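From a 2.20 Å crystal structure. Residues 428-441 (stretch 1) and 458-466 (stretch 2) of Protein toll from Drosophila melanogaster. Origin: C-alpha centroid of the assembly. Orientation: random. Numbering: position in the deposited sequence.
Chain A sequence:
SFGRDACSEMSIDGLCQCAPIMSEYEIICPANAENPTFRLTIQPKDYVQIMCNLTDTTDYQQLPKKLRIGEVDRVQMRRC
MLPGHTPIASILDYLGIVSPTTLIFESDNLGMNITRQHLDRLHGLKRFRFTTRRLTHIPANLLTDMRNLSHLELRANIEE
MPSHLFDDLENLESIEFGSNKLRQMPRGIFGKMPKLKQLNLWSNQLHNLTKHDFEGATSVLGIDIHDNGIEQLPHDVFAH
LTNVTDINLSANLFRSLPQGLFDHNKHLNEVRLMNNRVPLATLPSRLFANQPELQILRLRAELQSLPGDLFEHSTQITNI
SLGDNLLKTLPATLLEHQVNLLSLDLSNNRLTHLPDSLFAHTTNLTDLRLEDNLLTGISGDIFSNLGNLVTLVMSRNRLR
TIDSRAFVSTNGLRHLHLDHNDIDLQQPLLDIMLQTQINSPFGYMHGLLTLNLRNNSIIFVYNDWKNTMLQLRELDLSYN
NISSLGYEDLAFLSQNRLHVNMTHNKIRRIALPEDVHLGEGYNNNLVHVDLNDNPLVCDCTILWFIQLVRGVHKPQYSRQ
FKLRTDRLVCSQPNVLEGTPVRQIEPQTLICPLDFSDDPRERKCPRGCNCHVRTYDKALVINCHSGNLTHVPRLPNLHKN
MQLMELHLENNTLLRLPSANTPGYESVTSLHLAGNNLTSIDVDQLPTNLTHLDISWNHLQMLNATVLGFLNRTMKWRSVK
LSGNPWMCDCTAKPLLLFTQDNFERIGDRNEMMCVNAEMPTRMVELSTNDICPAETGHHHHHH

Stretch 1 (428-441) PLLDIMLQTQINSP
Stretch 2 (458-466) IIFVYNDWK

What forms the apolar centre of the contact? It is the ring of Phe460, a buried residue whose CB points toward stretch 1 with chi1 t (174°) and chi2 69°. Ile432, on the helix 429-433, meets one face of this ring: its CB also points toward the partner, and with both chi angles m (-64°, -36°) its CD1 sits 3.4 Å from the centroid of the Phe460 ring, 14° off the normal, a close CH-pi contact. Ile432 CD1 comes within 3.3 Å of Phe460 CG. A flat aromatic face suits a methyl group, and the CA atoms of Ile432 and Phe460 lie 7.2 Å apart.

How does the apolar packing spread from there? Toward the start of the helix, which Pro428 precedes at the N-cap position, Leu429 (chi1 -95°, chi2 p) bends its end inward so that its CD1 lies 3.9 Å from CD1 of Ile459 (chi1 p, chi2 t). In the other direction the chain leaves the helix at Leu434, turns through Gln435 with positive phi (53/31), and becomes extended from Thr436 to Ser440. Ile438 (-125/118, chi1 m, chi2 149°) bridges two rings: its CD1 is 4.2 Å from Phe460 CE2, and its CG2 is 3.9 Å from CE2 of Tyr462 (chi1 m, chi2 73°).

Which bonds tie the extended segment to Asn463? Asn463, with helical phi/psi (-63/-46), gives its backbone N to Ile438 O at 3.2 Å and 159°. Its side chain (chi1 t, chi2 81°) works through both amide ends: Asn463 ND2 donates to Asn439 OD1 at 3.1 Å, nearly straight at 169°, while Asn463 OD1 accepts a weak bond from Gln437 NE2 at 3.3 Å. An amide suits this place because it can donate and accept at once; Gln437 reaches it with chi1 and chi2 both t.

What closes the polar edge? Ser440 (-68/164, chi1 p), buried and pointing toward stretch 2, is held by both carboxylate oxygens of Asp464 (chi1 p, chi2 -50°). Ser440 N donates to Asp464 OD1 at 2.8 Å, and Ser440 OG donates to Asp464 OD2 at 2.6 Å. The same hydroxyl accepts a weak bond from Trp465 NE1, whose indole (chi1 m, chi2 -15°) brings the nitrogen to 3.1 Å from Ser440 OG. Serine's small side chain lets backbone and hydroxyl share one carboxylate. Here the chains come nearest in register, with CA atoms of Asn439 and Asp464 5.3 Å apart, and the whole contact buries 651 Å² over both sides.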

# COMPACT_ATOMS: atom_id res chain seq x y z
N PRO A 428 0.92 -33.72 -0.58
CA PRO A 428 1.84 -34.70 -1.18
C PRO A 428 2.08 -34.48 -2.67
O PRO A 428 1.15 -34.21 -3.43
CB PRO A 428 1.12 -36.04 -0.95
CG PRO A 428 -0.30 -35.68 -0.78
CD PRO A 428 -0.30 -34.37 -0.06
N LEU A 429 3.34 -34.61 -3.08
CA LEU A 429 3.80 -34.19 -4.40
C LEU A 429 3.17 -34.97 -5.54
O LEU A 429 2.87 -34.42 -6.59
CB LEU A 429 5.33 -34.31 -4.49
CG LEU A 429 6.17 -33.07 -4.20
CD1 LEU A 429 5.73 -32.35 -2.92
CD2 LEU A 429 7.64 -33.46 -4.11
N LEU A 430 2.96 -36.26 -5.31
CA LEU A 430 2.40 -37.12 -6.34
C LEU A 430 0.92 -36.82 -6.60
O LEU A 430 0.47 -36.87 -7.74
CB LEU A 430 2.62 -38.58 -6.00
CG LEU A 430 2.41 -39.50 -7.20
CD1 LEU A 430 3.29 -39.05 -8.35
CD2 LEU A 430 2.71 -40.92 -6.82
N ASP A 431 0.17 -36.54 -5.54
CA ASP A 431 -1.21 -36.09 -5.69
C ASP A 431 -1.31 -34.90 -6.64
O ASP A 431 -2.20 -34.86 -7.49
CB ASP A 431 -1.81 -35.71 -4.33
CG ASP A 431 -2.29 -36.92 -3.55
OD1 ASP A 431 -1.44 -37.63 -2.97
OD2 ASP A 431 -3.52 -37.16 -3.53
N ILE A 432 -0.38 -33.96 -6.51
CA ILE A 432 -0.31 -32.80 -7.40
C ILE A 432 -0.01 -33.18 -8.86
O ILE A 432 -0.77 -32.82 -9.75
CB ILE A 432 0.74 -31.77 -6.91
CG1 ILE A 432 0.33 -31.19 -5.56
CG2 ILE A 432 0.93 -30.66 -7.94
CD1 ILE A 432 -1.17 -31.02 -5.43
N MET A 433 1.09 -33.90 -9.08
CA MET A 433 1.47 -34.38 -10.41
C MET A 433 0.35 -35.15 -11.09
O MET A 433 0.11 -34.99 -12.28
CB MET A 433 2.68 -35.30 -10.31
CG MET A 433 4.00 -34.62 -10.00
SD MET A 433 5.37 -35.80 -10.16
CE MET A 433 6.77 -34.72 -9.89
N LEU A 434 -0.33 -36.00 -10.32
CA LEU A 434 -1.40 -36.84 -10.85
C LEU A 434 -2.72 -36.07 -10.95
O LEU A 434 -3.80 -36.66 -11.09
CB LEU A 434 -1.56 -38.12 -10.03
CG LEU A 434 -0.33 -39.04 -10.06
CD1 LEU A 434 -0.53 -40.29 -9.22
CD2 LEU A 434 0.05 -39.41 -11.49
N GLN A 435 -2.61 -34.74 -10.88
CA GLN A 435 -3.70 -33.81 -11.17
C GLN A 435 -4.98 -34.11 -10.38
O GLN A 435 -6.08 -33.86 -10.87
CB GLN A 435 -3.99 -33.78 -12.68
CG GLN A 435 -4.53 -32.45 -13.20
CD GLN A 435 -3.52 -31.31 -13.08
OE1 GLN A 435 -3.33 -30.73 -12.01
NE2 GLN A 435 -2.87 -30.99 -14.20
N THR A 436 -4.82 -34.64 -9.18
CA THR A 436 -5.95 -34.96 -8.33
C THR A 436 -6.74 -33.70 -7.96
O THR A 436 -6.16 -32.64 -7.70
CB THR A 436 -5.52 -35.78 -7.08
OG1 THR A 436 -5.08 -37.08 -7.49
CG2 THR A 436 -6.66 -35.93 -6.08
N GLN A 437 -8.06 -33.81 -7.98
CA GLN A 437 -8.95 -32.71 -7.63
C GLN A 437 -8.97 -32.58 -6.11
O GLN A 437 -9.57 -33.40 -5.41
CB GLN A 437 -10.35 -32.98 -8.20
CG GLN A 437 -11.23 -31.75 -8.33
CD GLN A 437 -12.44 -32.00 -9.22
OE1 GLN A 437 -12.60 -33.08 -9.77
NE2 GLN A 437 -13.30 -30.99 -9.35
N ILE A 438 -8.31 -31.55 -5.60
CA ILE A 438 -8.10 -31.43 -4.16
C ILE A 438 -8.61 -30.08 -3.71
O ILE A 438 -8.12 -29.05 -4.17
CB ILE A 438 -6.60 -31.53 -3.80
CG1 ILE A 438 -5.97 -32.75 -4.48
CG2 ILE A 438 -6.42 -31.61 -2.29
CD1 ILE A 438 -4.50 -32.57 -4.84
N ASN A 439 -9.60 -30.06 -2.83
CA ASN A 439 -10.07 -28.79 -2.28
C ASN A 439 -9.24 -28.34 -1.09
O ASN A 439 -8.93 -29.15 -0.21
CB ASN A 439 -11.55 -28.86 -1.88
CG ASN A 439 -12.48 -28.88 -3.08
OD1 ASN A 439 -12.23 -28.24 -4.10
ND2 ASN A 439 -13.58 -29.62 -2.95
N SER A 440 -8.88 -27.06 -1.07
CA SER A 440 -8.29 -26.42 0.10
C SER A 440 -9.32 -26.30 1.23
O SER A 440 -10.52 -26.46 0.99
CB SER A 440 -7.79 -25.02 -0.28
OG SER A 440 -8.82 -24.06 -0.16
N PRO A 441 -8.87 -26.05 2.47
CA PRO A 441 -9.79 -25.82 3.59
C PRO A 441 -10.71 -24.61 3.38
O PRO A 441 -11.72 -24.46 4.09
CB PRO A 441 -8.84 -25.53 4.77
CG PRO A 441 -7.58 -26.23 4.42
CD PRO A 441 -7.46 -26.14 2.92
N ILE A 458 2.82 -22.61 0.01
CA ILE A 458 1.91 -23.24 -0.92
C ILE A 458 2.72 -23.70 -2.13
O ILE A 458 3.65 -23.00 -2.57
CB ILE A 458 0.80 -22.26 -1.34
CG1 ILE A 458 0.07 -21.72 -0.10
CG2 ILE A 458 -0.16 -22.91 -2.31
CD1 ILE A 458 -0.74 -22.76 0.63
N ILE A 459 2.40 -24.88 -2.65
CA ILE A 459 3.09 -25.41 -3.82
C ILE A 459 2.14 -25.63 -4.99
O ILE A 459 2.56 -26.01 -6.07
CB ILE A 459 3.80 -26.75 -3.51
CG1 ILE A 459 2.79 -27.81 -3.06
CG2 ILE A 459 4.85 -26.57 -2.45
CD1 ILE A 459 3.40 -29.18 -2.93
N PHE A 460 0.86 -25.37 -4.78
CA PHE A 460 -0.14 -25.83 -5.73
C PHE A 460 -1.34 -24.89 -5.79
O PHE A 460 -1.80 -24.41 -4.75
CB PHE A 460 -0.58 -27.23 -5.30
CG PHE A 460 -1.71 -27.80 -6.10
CD1 PHE A 460 -1.53 -28.17 -7.43
CD2 PHE A 460 -2.94 -28.05 -5.50
CE1 PHE A 460 -2.57 -28.73 -8.16
CE2 PHE A 460 -3.98 -28.60 -6.22
CZ PHE A 460 -3.80 -28.95 -7.56
N VAL A 461 -1.84 -24.65 -7.00
CA VAL A 461 -3.09 -23.92 -7.18
C VAL A 461 -4.28 -24.87 -7.01
O VAL A 461 -4.60 -25.63 -7.91
CB VAL A 461 -3.16 -23.28 -8.58
CG1 VAL A 461 -4.46 -22.54 -8.74
CG2 VAL A 461 -1.97 -22.35 -8.79
N TYR A 462 -4.94 -24.81 -5.85
CA TYR A 462 -6.02 -25.74 -5.51
C TYR A 462 -7.28 -25.63 -6.36
O TYR A 462 -7.53 -24.59 -6.98
CB TYR A 462 -6.38 -25.63 -4.01
CG TYR A 462 -5.36 -26.32 -3.13
CD1 TYR A 462 -4.10 -25.76 -2.93
CD2 TYR A 462 -5.65 -27.54 -2.54
CE1 TYR A 462 -3.15 -26.40 -2.14
CE2 TYR A 462 -4.71 -28.18 -1.73
CZ TYR A 462 -3.47 -27.61 -1.54
OH TYR A 462 -2.54 -28.25 -0.76
N ASN A 463 -8.08 -26.69 -6.37
CA ASN A 463 -9.27 -26.78 -7.22
C ASN A 463 -10.35 -25.75 -6.91
O ASN A 463 -10.91 -25.13 -7.82
CB ASN A 463 -9.87 -28.18 -7.16
CG ASN A 463 -11.19 -28.29 -7.90
OD1 ASN A 463 -11.22 -28.43 -9.12
ND2 ASN A 463 -12.29 -28.21 -7.17
N ASP A 464 -10.65 -25.57 -5.63
CA ASP A 464 -11.71 -24.65 -5.24
C ASP A 464 -11.40 -23.21 -5.62
O ASP A 464 -12.32 -22.44 -5.90
CB ASP A 464 -12.04 -24.76 -3.74
CG ASP A 464 -10.80 -24.71 -2.87
OD1 ASP A 464 -9.83 -25.46 -3.16
OD2 ASP A 464 -10.80 -23.91 -1.91
N TRP A 465 -10.12 -22.85 -5.64
CA TRP A 465 -9.73 -21.47 -5.97
C TRP A 465 -10.08 -21.17 -7.42
O TRP A 465 -10.37 -20.02 -7.77
CB TRP A 465 -8.24 -21.22 -5.72
CG TRP A 465 -7.77 -21.50 -4.31
CD1 TRP A 465 -8.55 -21.67 -3.20
CD2 TRP A 465 -6.41 -21.66 -3.87
NE1 TRP A 465 -7.76 -21.93 -2.10
CE2 TRP A 465 -6.45 -21.93 -2.49
CE3 TRP A 465 -5.17 -21.60 -4.51
CZ2 TRP A 465 -5.29 -22.14 -1.74
CZ3 TRP A 465 -4.02 -21.82 -3.77
CH2 TRP A 465 -4.09 -22.08 -2.39
N LYS A 466 -10.06 -22.20 -8.26
CA LYS A 466 -10.34 -22.02 -9.68
C LYS A 466 -11.82 -22.18 -9.99
O LYS A 466 -12.36 -21.49 -10.84
CB LYS A 466 -9.54 -23.03 -10.52
CG LYS A 466 -8.03 -22.85 -10.53
CD LYS A 466 -7.37 -23.91 -11.41
CE LYS A 466 -7.68 -25.31 -10.87
NZ LYS A 466 -6.90 -26.39 -11.51